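Local atomic coordinates of Xaa-Pro Dipeptidase (Alteromonas macleodii, PDB entry 2QS8), a protein that probably hydrolyses small peptides, acting as a metal-dependent dipeptidase or carboxypeptidase of the amidohydrolase superfamily. Residues T60-G64 and L372-E376; L65-H69 and L365-E369; V110-G114 and M230-V234; K322-G326 and S357-T362. All coordinates share one frame; numbering follows the deposited sequence.

Contact 1: T60-G64 and L372-E376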
loop_
_atom_site.group_PDB
_atom_site.type_symbol
_atom_site.label_atom_id
_atom_site.label_comp_id
_atom_site.label_asym_id
_atom_site.label_seq_id
_atom_site.Cartn_x
_atom_site.Cartn_y
_atom_site.Cartn_z
ATOM N N THR A 60 33.937 40.113 -24.999
ATOM C CA THR A 60 32.870 39.482 -25.748
ATOM C C THR A 60 31.806 39.235 -24.685
ATOM O O THR A 60 32.076 38.597 -23.666
ATOM C CB THR A 60 33.295 38.137 -26.356
ATOM O OG1 THR A 60 34.284 38.356 -27.373
ATOM C CG2 THR A 60 32.088 37.417 -26.956
ATOM N N VAL A 61 30.613 39.776 -24.907
ATOM C CA VAL A 61 29.511 39.628 -23.971
ATOM C C VAL A 61 28.602 38.480 -24.408
ATOM O O VAL A 61 28.386 38.261 -25.607
ATOM C CB VAL A 61 28.683 40.941 -23.880
ATOM C CG1 VAL A 61 27.453 40.728 -23.010
ATOM C CG2 VAL A 61 29.547 42.062 -23.312
ATOM N N LEU A 62 28.097 37.733 -23.431
ATOM C CA LEU A 62 27.191 36.623 -23.706
ATOM C C LEU A 62 26.082 36.645 -22.657
ATOM O O LEU A 62 26.183 37.337 -21.642
ATOM C CB LEU A 62 27.922 35.275 -23.623
ATOM C CG LEU A 62 29.286 35.089 -24.296
ATOM C CD1 LEU A 62 30.380 35.550 -23.350
ATOM C CD2 LEU A 62 29.502 33.631 -24.656
ATOM N N PRO A 63 24.986 35.921 -22.905
ATOM C CA PRO A 63 23.957 35.957 -21.869
ATOM C C PRO A 63 24.429 35.021 -20.753
ATOM O O PRO A 63 25.332 34.215 -20.975
ATOM C CB PRO A 63 22.707 35.463 -22.597
ATOM C CG PRO A 63 23.242 34.587 -23.673
ATOM C CD PRO A 63 24.504 35.268 -24.132
ATOM N N GLY A 64 23.856 35.148 -19.560
ATOM C CA GLY A 64 24.257 34.288 -18.461
ATOM C C GLY A 64 24.190 32.820 -18.835
ATOM O O GLY A 64 23.224 32.382 -19.445
ATOM N N LEU A 372 14.744 34.733 -19.822
ATOM C CA LEU A 372 16.189 34.574 -19.774
ATOM C C LEU A 372 16.650 33.742 -20.959
ATOM O O LEU A 372 15.827 33.249 -21.730
ATOM C CB LEU A 372 16.587 33.871 -18.471
ATOM C CG LEU A 372 16.404 34.682 -17.186
ATOM C CD1 LEU A 372 16.379 33.753 -15.971
ATOM C CD2 LEU A 372 17.530 35.700 -17.076
ATOM N N GLY A 373 17.965 33.596 -21.111
ATOM C CA GLY A 373 18.486 32.781 -22.194
ATOM C C GLY A 373 19.067 33.517 -23.381
ATOM O O GLY A 373 19.735 32.907 -24.215
ATOM N N SER A 374 18.825 34.818 -23.468
ATOM C CA SER A 374 19.346 35.609 -24.581
ATOM C C SER A 374 19.391 37.090 -24.238
ATOM O O SER A 374 18.660 37.567 -23.367
ATOM C CB SER A 374 18.484 35.417 -25.833
ATOM O OG SER A 374 17.187 35.955 -25.642
ATOM N N ILE A 375 20.267 37.816 -24.919
ATOM C CA ILE A 375 20.374 39.246 -24.685
ATOM C C ILE A 375 19.459 39.908 -25.706
ATOM O O ILE A 375 19.840 40.162 -26.849
ATOM C CB ILE A 375 21.822 39.706 -24.814
ATOM C CG1 ILE A 375 22.667 38.944 -23.779
ATOM C CG2 ILE A 375 21.912 41.207 -24.595
ATOM C CD1 ILE A 375 24.142 39.259 -23.788
ATOM N N GLU A 376 18.230 40.148 -25.266
ATOM C CA GLU A 376 17.181 40.725 -26.088
ATOM C C GLU A 376 16.381 41.690 -25.230
ATOM O O GLU A 376 16.236 41.485 -24.022
ATOM C CB GLU A 376 16.262 39.606 -26.588
ATOM C CG GLU A 376 16.073 39.548 -28.098
ATOM C CD GLU A 376 15.647 38.161 -28.588
ATOM O OE1 GLU A 376 15.370 38.020 -29.799
ATOM O OE2 GLU A 376 15.600 37.213 -27.773
HETATM O O HOH W 1 20.806 33.500 -19.124
#
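Pro63 and Ile375 meet where strand 60-67 passes from the small β domain into the TIM barrel, the junction by which this chain enters its barrel. The loop 372-376 lies along one side of the strand and meets it through apolar contact. Ile375 and Pro63 make most of the contact. With CG1 anti to the carbonyl carbon (chi1 -60°) and CD1 extended beyond it, the longer branch of Ile375 reaches across the strand at roughly a right angle to the side chains it meets. Ile375 CG1 lies 3.7 Å from Pro63 CB, while Ile375 CD1 rests on the Leu62-Pro63 peptide, 3.4 Å from Leu62 C, and touches Val61 CG1 at 3.7 Å. Proline suits this place because its nitrogen carries no N-H that would need a partner under the methyl group. The Pro63 ring also faces the loop backbone, its CG 3.9 Å from Gly373 O. Gly373 has a phi of 104°, which suits a residue without a side chain. At the far end a water lies 2.7 Å from Gly64 O and makes only a weak bond with Gly373 N. The CB of Ser374 points away from the strand, and its OG is hydrogen-bonded to Lys379 and to Glu376 OE2. Around the contact, strand 9-16 packs on Val61 and Ile375 through Leu16, strand 383-386 adds Leu383 to both, and Thr359, just before helix 360-365, touches Pro63.

Contact 2: L65-H69 and L365-E369. With MG (magnesium ion), chain C.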
loop_
_atom_site.group_PDB
_atom_site.type_symbol
_atom_site.label_atom_id
_atom_site.label_comp_id
_atom_site.label_asym_id
_atom_site.label_seq_id
_atom_site.Cartn_x
_atom_site.Cartn_y
_atom_site.Cartn_z
ATOM N N LEU A 65 25.211 32.053 -18.477
ATOM C CA LEU A 65 25.236 30.629 -18.800
ATOM C C LEU A 65 24.412 29.772 -17.819
ATOM O O LEU A 65 24.223 30.147 -16.663
ATOM C CB LEU A 65 26.691 30.146 -18.837
ATOM C CG LEU A 65 27.574 30.906 -19.842
ATOM C CD1 LEU A 65 29.021 30.457 -19.694
ATOM C CD2 LEU A 65 27.074 30.669 -21.260
HETATM N N MSE A 66 23.936 28.628 -18.297
HETATM C CA MSE A 66 23.135 27.723 -17.481
HETATM C C MSE A 66 23.651 26.281 -17.451
HETATM O O MSE A 66 24.090 25.753 -18.468
HETATM C CB MSE A 66 21.698 27.722 -17.992
HETATM C CG MSE A 66 21.012 29.044 -17.848
HETATM SE SE MSE A 66 19.101 28.922 -18.307
HETATM C CE MSE A 66 18.799 30.735 -18.986
ATOM N N ASP A 67 23.606 25.660 -16.276
ATOM C CA ASP A 67 24.054 24.276 -16.109
ATOM C C ASP A 67 22.841 23.492 -15.602
ATOM O O ASP A 67 22.372 23.708 -14.496
ATOM C CB ASP A 67 25.209 24.208 -15.095
ATOM C CG ASP A 67 25.929 22.869 -15.114
ATOM O OD1 ASP A 67 25.282 21.841 -15.397
ATOM O OD2 ASP A 67 27.150 22.845 -14.830
HETATM N N MSE A 68 22.328 22.593 -16.436
HETATM C CA MSE A 68 21.143 21.803 -16.094
HETATM C C MSE A 68 21.382 20.642 -15.118
HETATM O O MSE A 68 20.444 19.902 -14.817
HETATM C CB MSE A 68 20.533 21.214 -17.363
HETATM C CG MSE A 68 20.133 22.214 -18.429
HETATM SE SE MSE A 68 18.758 23.358 -17.662
HETATM C CE MSE A 68 17.218 22.186 -17.496
ATOM N N HIS A 69 22.612 20.462 -14.641
ATOM C CA HIS A 69 22.882 19.328 -13.761
ATOM C C HIS A 69 24.038 19.558 -12.795
ATOM O O HIS A 69 25.192 19.253 -13.102
ATOM C CB HIS A 69 23.154 18.092 -14.623
ATOM C CG HIS A 69 23.052 16.788 -13.891
ATOM N ND1 HIS A 69 22.209 15.776 -14.298
ATOM C CD2 HIS A 69 23.722 16.312 -12.816
ATOM C CE1 HIS A 69 22.369 14.730 -13.506
ATOM N NE2 HIS A 69 23.282 15.029 -12.600
ATOM N N LEU A 365 14.264 24.266 -21.424
ATOM C CA LEU A 365 14.119 23.104 -20.550
ATOM C C LEU A 365 13.635 23.520 -19.159
ATOM O O LEU A 365 12.897 22.784 -18.517
ATOM C CB LEU A 365 15.446 22.341 -20.432
ATOM C CG LEU A 365 15.453 21.045 -19.602
ATOM C CD1 LEU A 365 14.317 20.107 -20.025
ATOM C CD2 LEU A 365 16.798 20.357 -19.774
ATOM N N LEU A 366 14.052 24.700 -18.707
ATOM C CA LEU A 366 13.634 25.209 -17.405
ATOM C C LEU A 366 12.361 26.047 -17.512
ATOM O O LEU A 366 11.906 26.609 -16.524
ATOM C CB LEU A 366 14.739 26.056 -16.770
ATOM C CG LEU A 366 15.843 25.339 -15.979
ATOM C CD1 LEU A 366 16.829 26.361 -15.434
ATOM C CD2 LEU A 366 15.236 24.551 -14.822
ATOM N N ARG A 367 11.807 26.136 -18.723
ATOM C CA ARG A 367 10.567 26.875 -18.974
ATOM C C ARG A 367 10.662 28.344 -18.586
ATOM O O ARG A 367 9.751 28.889 -17.965
ATOM C CB ARG A 367 9.404 26.207 -18.223
ATOM C CG ARG A 367 9.294 24.716 -18.510
ATOM C CD ARG A 367 8.238 24.027 -17.678
ATOM N NE ARG A 367 8.216 22.588 -17.930
ATOM C CZ ARG A 367 7.305 21.747 -17.449
ATOM N NH1 ARG A 367 6.314 22.190 -16.676
ATOM N NH2 ARG A 367 7.392 20.453 -17.739
ATOM N N ILE A 368 11.771 28.977 -18.952
ATOM C CA ILE A 368 11.972 30.389 -18.653
ATOM C C ILE A 368 12.549 31.151 -19.847
ATOM O O ILE A 368 13.075 32.257 -19.696
ATOM C CB ILE A 368 12.900 30.581 -17.435
ATOM C CG1 ILE A 368 14.182 29.774 -17.619
ATOM C CG2 ILE A 368 12.186 30.176 -16.174
ATOM C CD1 ILE A 368 15.205 30.041 -16.539
ATOM N N GLU A 369 12.418 30.568 -21.035
ATOM C CA GLU A 369 12.944 31.181 -22.251
ATOM C C GLU A 369 12.337 32.537 -22.586
ATOM O O GLU A 369 12.886 33.279 -23.387
ATOM C CB GLU A 369 12.753 30.254 -23.461
ATOM C CG GLU A 369 11.306 30.063 -23.869
ATOM C CD GLU A 369 10.665 28.860 -23.209
ATOM O OE1 GLU A 369 10.948 28.604 -22.015
ATOM O OE2 GLU A 369 9.869 28.174 -23.887
HETATM MG MG MG C . 24.087 13.651 -10.800
#
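Met68 and Leu366 form the close part of this contact. Both methionines are modelled as selenomethionine. The Met68 chain bends twice (chi2 -62°, chi3 -70°), which folds its end back alongside Leu366, the two side chains running in opposite directions. Met68 SE sits 3.9 Å from Leu366 CG, and Met68 CE approaches that same CG to 3.8 Å. Leu365 borders the same methyl, but the spacing modelled there is too short to trust. A flexible, unbranched side chain suits this spot, since it can bend to follow the leucine surfaces at the end of helix 360-365. The packing is slacker toward Met66, whose SE is 4.5 Å from Leu366 CD1 and whose CE is 4.4 Å from Ile368 CD1. Beyond lies the solvent side: the helix closes in a Schellman motif, and Arg367, at positive phi, turns outward to a salt bridge with Asp251. Elsewhere on 65-69, Asp67 OD1 accepts from His69 N at 3.1 Å, an Asx turn, and His69 NE2 binds magnesium at 2.4 Å. The contact itself is purely apolar, so dispersion and burial probably account for most of its hold, while Asp67 and His69 direct their polar atoms elsewhere, His69 to the metal.

Contact 3: V110-G114 and M230-V234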
loop_
_atom_site.group_PDB
_atom_site.type_symbol
_atom_site.label_atom_id
_atom_site.label_comp_id
_atom_site.label_asym_id
_atom_site.label_seq_id
_atom_site.Cartn_x
_atom_site.Cartn_y
_atom_site.Cartn_z
ATOM N N VAL A 110 21.243 27.721 -12.635
ATOM C CA VAL A 110 21.568 26.300 -12.609
ATOM C C VAL A 110 20.359 25.491 -12.165
ATOM O O VAL A 110 19.455 26.008 -11.513
ATOM C CB VAL A 110 22.747 25.966 -11.637
ATOM C CG1 VAL A 110 24.014 26.684 -12.072
ATOM C CG2 VAL A 110 22.388 26.360 -10.208
ATOM N N ARG A 111 20.349 24.221 -12.547
ATOM C CA ARG A 111 19.297 23.309 -12.152
ATOM C C ARG A 111 19.969 22.243 -11.264
ATOM O O ARG A 111 20.740 21.418 -11.768
ATOM C CB ARG A 111 18.663 22.641 -13.385
ATOM C CG ARG A 111 17.416 21.811 -13.079
ATOM C CD ARG A 111 16.832 21.104 -14.319
ATOM N NE ARG A 111 17.755 20.123 -14.878
ATOM C CZ ARG A 111 17.419 19.183 -15.749
ATOM N NH1 ARG A 111 16.168 19.087 -16.179
ATOM N NH2 ARG A 111 18.326 18.312 -16.165
ATOM N N GLN A 112 19.729 22.287 -9.952
ATOM C CA GLN A 112 20.296 21.279 -9.058
ATOM C C GLN A 112 19.362 20.072 -9.101
ATOM O O GLN A 112 18.196 20.157 -8.711
ATOM C CB GLN A 112 20.381 21.776 -7.615
ATOM C CG GLN A 112 20.908 20.698 -6.670
ATOM C CD GLN A 112 22.146 21.131 -5.907
ATOM O OE1 GLN A 112 22.944 21.929 -6.401
ATOM N NE2 GLN A 112 22.318 20.594 -4.709
ATOM N N VAL A 113 19.875 18.949 -9.569
ATOM C CA VAL A 113 19.058 17.765 -9.664
ATOM C C VAL A 113 19.457 16.678 -8.676
ATOM O O VAL A 113 19.748 15.552 -9.078
ATOM C CB VAL A 113 19.082 17.195 -11.099
ATOM C CG1 VAL A 113 18.286 18.115 -12.031
ATOM C CG2 VAL A 113 20.517 17.086 -11.583
ATOM N N GLY A 114 19.459 17.029 -7.388
ATOM C CA GLY A 114 19.783 16.059 -6.355
ATOM C C GLY A 114 20.710 16.446 -5.209
ATOM O O GLY A 114 21.817 16.916 -5.429
HETATM N N MSE A 230 5.552 20.512 -12.310
HETATM C CA MSE A 230 6.966 20.240 -12.092
HETATM C C MSE A 230 7.599 19.548 -13.288
HETATM O O MSE A 230 6.981 18.677 -13.896
HETATM C CB MSE A 230 7.111 19.370 -10.851
HETATM C CG MSE A 230 6.581 20.050 -9.611
HETATM SE SE MSE A 230 6.690 18.853 -8.064
HETATM C CE MSE A 230 8.472 19.323 -7.316
ATOM N N TRP A 231 8.814 19.958 -13.655
ATOM C CA TRP A 231 9.502 19.305 -14.765
ATOM C C TRP A 231 10.090 18.011 -14.216
ATOM O O TRP A 231 10.211 17.847 -12.999
ATOM C CB TRP A 231 10.617 20.190 -15.349
ATOM C CG TRP A 231 11.395 20.994 -14.336
ATOM C CD1 TRP A 231 11.260 22.325 -14.079
ATOM C CD2 TRP A 231 12.437 20.522 -13.466
ATOM N NE1 TRP A 231 12.155 22.717 -13.112
ATOM C CE2 TRP A 231 12.891 21.633 -12.721
ATOM C CE3 TRP A 231 13.037 19.274 -13.254
ATOM C CZ2 TRP A 231 13.910 21.531 -11.767
ATOM C CZ3 TRP A 231 14.053 19.171 -12.305
ATOM C CH2 TRP A 231 14.480 20.293 -11.578
ATOM N N VAL A 232 10.450 17.090 -15.101
ATOM C CA VAL A 232 11.013 15.820 -14.680
ATOM C C VAL A 232 12.345 15.525 -15.376
ATOM O O VAL A 232 12.394 15.343 -16.594
ATOM C CB VAL A 232 10.009 14.660 -14.951
ATOM C CG1 VAL A 232 10.611 13.313 -14.573
ATOM C CG2 VAL A 232 8.726 14.897 -14.165
ATOM N N ALA A 233 13.423 15.510 -14.595
ATOM C CA ALA A 233 14.761 15.199 -15.099
ATOM C C ALA A 233 14.961 13.709 -14.784
ATOM O O ALA A 233 14.501 13.229 -13.749
ATOM C CB ALA A 233 15.809 16.044 -14.381
ATOM N N VAL A 234 15.649 12.984 -15.660
ATOM C CA VAL A 234 15.825 11.548 -15.452
ATOM C C VAL A 234 17.231 10.972 -15.640
ATOM O O VAL A 234 17.796 11.015 -16.731
ATOM C CB VAL A 234 14.848 10.753 -16.373
ATOM C CG1 VAL A 234 14.993 9.244 -16.148
ATOM C CG2 VAL A 234 13.421 11.192 -16.111
#
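The backbones of 110-114 and 230-234 stay well apart, 7.4 Å between Val113 CA and Ala233 CA at their nearest, so the two strands are joined by side chains and not by sheet pairing. Arg111 spans most of the gap. Its aliphatic part lies over Trp231: Arg111 CD stands above one face of the six-membered ring, 3.9 Å from the centroid and 18° off the normal, a CH-pi contact, and Arg111 CG comes within 3.6 Å of Trp231 CH2 at the rim. Trp231 and Arg111 run past each other in opposite directions. A bend at chi3 (64°) then swings the guanidinium off the indole, its plane tilted 36° from the ring. Arg111 CZ is 5.2 Å from the ring centroid, at most a weak cation-pi attraction. One face of the guanidinium is instead covered by the Ala233 methyl, with Ala233 CB 3.6 Å from Arg111 NH1, where a small residue lets the flat group lie close. These residues belong to the interior of the TIM barrel, where alternate residues of a strand point inward; Val232, between Trp231 and Ala233, faces outward onto helix 215-227. A buried arginine needs partners for its N-H groups, and here NE binds Met68 O, NH1 Ser252 OG, and NH2 forms a salt bridge with Glu254. Val113 adds a looser apolar contact, its CG1 4.0 Å from Ala233 CB and 4.4 Å from Trp231 CZ3. Its side chain comes within about 5 Å of the magnesium ion and also packs on the metal ligand His69.

Contact 4: K322-G326 and S357-T362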
loop_
_atom_site.group_PDB
_atom_site.type_symbol
_atom_site.label_atom_id
_atom_site.label_comp_id
_atom_site.label_asym_id
_atom_site.label_seq_id
_atom_site.Cartn_x
_atom_site.Cartn_y
_atom_site.Cartn_z
ATOM N N LYS A 322 17.610 16.940 -29.267
ATOM C CA LYS A 322 17.735 18.217 -28.578
ATOM C C LYS A 322 18.737 18.075 -27.434
ATOM O O LYS A 322 18.732 17.074 -26.710
ATOM C CB LYS A 322 16.375 18.669 -28.051
ATOM C CG LYS A 322 15.352 18.872 -29.154
ATOM C CD LYS A 322 13.944 18.885 -28.594
ATOM C CE LYS A 322 13.633 20.191 -27.915
ATOM N NZ LYS A 322 13.537 21.264 -28.941
ATOM N N ILE A 323 19.591 19.081 -27.279
ATOM C CA ILE A 323 20.623 19.058 -26.262
ATOM C C ILE A 323 20.697 20.334 -25.438
ATOM O O ILE A 323 20.668 21.441 -25.978
ATOM C CB ILE A 323 22.007 18.801 -26.913
ATOM C CG1 ILE A 323 22.067 17.359 -27.432
ATOM C CG2 ILE A 323 23.122 19.084 -25.925
ATOM C CD1 ILE A 323 23.342 17.006 -28.185
ATOM N N ALA A 324 20.788 20.163 -24.119
ATOM C CA ALA A 324 20.903 21.281 -23.191
ATOM C C ALA A 324 22.139 21.038 -22.321
ATOM O O ALA A 324 22.409 19.902 -21.916
ATOM C CB ALA A 324 19.653 21.386 -22.323
ATOM N N PHE A 325 22.880 22.109 -22.050
ATOM C CA PHE A 325 24.106 22.064 -21.255
ATOM C C PHE A 325 23.947 21.513 -19.817
ATOM O O PHE A 325 23.124 22.004 -19.039
ATOM C CB PHE A 325 24.701 23.471 -21.189
ATOM C CG PHE A 325 26.098 23.516 -20.656
ATOM C CD1 PHE A 325 27.180 23.420 -21.519
ATOM C CD2 PHE A 325 26.334 23.686 -19.299
ATOM C CE1 PHE A 325 28.476 23.500 -21.040
ATOM C CE2 PHE A 325 27.622 23.766 -18.814
ATOM C CZ PHE A 325 28.699 23.674 -19.686
ATOM N N GLY A 326 24.761 20.514 -19.483
ATOM C CA GLY A 326 24.735 19.902 -18.163
ATOM C C GLY A 326 26.040 19.171 -17.874
ATOM O O GLY A 326 26.481 18.360 -18.681
ATOM N N SER A 357 23.369 26.028 -26.364
ATOM C CA SER A 357 22.825 24.945 -25.566
ATOM C C SER A 357 22.886 25.269 -24.073
ATOM O O SER A 357 22.253 24.599 -23.268
ATOM C CB SER A 357 23.586 23.644 -25.829
ATOM O OG SER A 357 24.784 23.609 -25.080
ATOM N N ALA A 358 23.649 26.293 -23.708
ATOM C CA ALA A 358 23.777 26.687 -22.310
ATOM C C ALA A 358 23.081 28.017 -22.054
ATOM O O ALA A 358 23.199 28.588 -20.972
ATOM C CB ALA A 358 25.236 26.786 -21.933
ATOM N N THR A 359 22.357 28.503 -23.056
ATOM C CA THR A 359 21.632 29.763 -22.948
ATOM C C THR A 359 20.135 29.593 -23.266
ATOM O O THR A 359 19.305 29.537 -22.361
ATOM C CB THR A 359 22.257 30.845 -23.879
ATOM O OG1 THR A 359 22.499 30.297 -25.178
ATOM C CG2 THR A 359 23.563 31.332 -23.311
HETATM N N MSE A 360 19.798 29.496 -24.550
HETATM C CA MSE A 360 18.405 29.326 -24.972
HETATM C C MSE A 360 17.869 27.903 -24.796
HETATM O O MSE A 360 16.702 27.704 -24.456
HETATM C CB MSE A 360 18.237 29.747 -26.443
HETATM C CG MSE A 360 18.276 31.257 -26.661
HETATM SE SE MSE A 360 16.834 32.006 -25.572
HETATM C CE MSE A 360 15.252 31.125 -26.369
ATOM N N GLU A 361 18.701 26.903 -25.046
ATOM C CA GLU A 361 18.230 25.527 -24.889
ATOM C C GLU A 361 17.944 25.199 -23.427
ATOM O O GLU A 361 16.949 24.537 -23.106
ATOM C CB GLU A 361 19.249 24.549 -25.472
ATOM C CG GLU A 361 19.345 24.657 -26.990
ATOM C CD GLU A 361 17.967 24.655 -27.659
ATOM O OE1 GLU A 361 17.360 23.574 -27.783
ATOM O OE2 GLU A 361 17.484 25.740 -28.045
ATOM N N THR A 362 18.814 25.675 -22.540
ATOM C CA THR A 362 18.640 25.450 -21.121
ATOM C C THR A 362 17.429 26.229 -20.638
ATOM O O THR A 362 16.666 25.740 -19.806
ATOM C CB THR A 362 19.874 25.905 -20.313
ATOM O OG1 THR A 362 20.269 27.215 -20.736
ATOM C CG2 THR A 362 21.028 24.928 -20.498
HETATM O O HOH W 2 18.872 21.404 -29.010
#
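Phe325 and Ala358 meet at their CB atoms, 3.4 Å apart, and the aromatic ring then leads away from the segment 357-362. CG anti to the backbone N (chi1 -168°) carries the ring off in that direction; Ser357 OG lies at its edge, near the ring plane, while the Ala358 methyl approaches obliquely. Alanine is small enough to let the two backbones close up. They are fastened by Phe325 N to Ser357 O, a 2.8 Å bond that is nearly straight at the hydrogen (171°), although the donor stands 49° out of the carbonyl plane. From the next helical turn, Thr362 CG2 comes to 3.7 Å from Phe325 N. Glu361 lies along the other end of the segment: its CB is 3.5 Å from Ile323 O, and its bent chain reaches a water that donates to Glu361 OE1 at 2.9 Å and accepts from Ile323 N. The carboxylate is further held by Lys364 and Tyr273, and Ser357 OG by Ala354 O. The Phe325 ring meets Phe107 of strand 107-112 and Phe341 of helix 339-346, while backbone bonds link 322-326 to Met68 after strand 60-67 and to Tyr274 of strand 273-275, a position consistent with closing the barrel.

After the N-terminal strands of the small β domain the chain enters strand 60-67 and opens contact 1 and then contact 2 in direct succession. Strand 107-112 follows, and contact 3 closes first, tying it across the barrel to strand 231-236. The chain goes on through the later barrel strands to 322-326, where contact 4 opens; the return at 357-362 closes this short loop. Contacts 3 and 4 therefore stand in series. Both lie within the long loop of contact 2, completed at 365-369, and that loop lies within contact 1, completed at 372-376. None cross. The end of the barrel thus returns to its first strand, beside the small β domain.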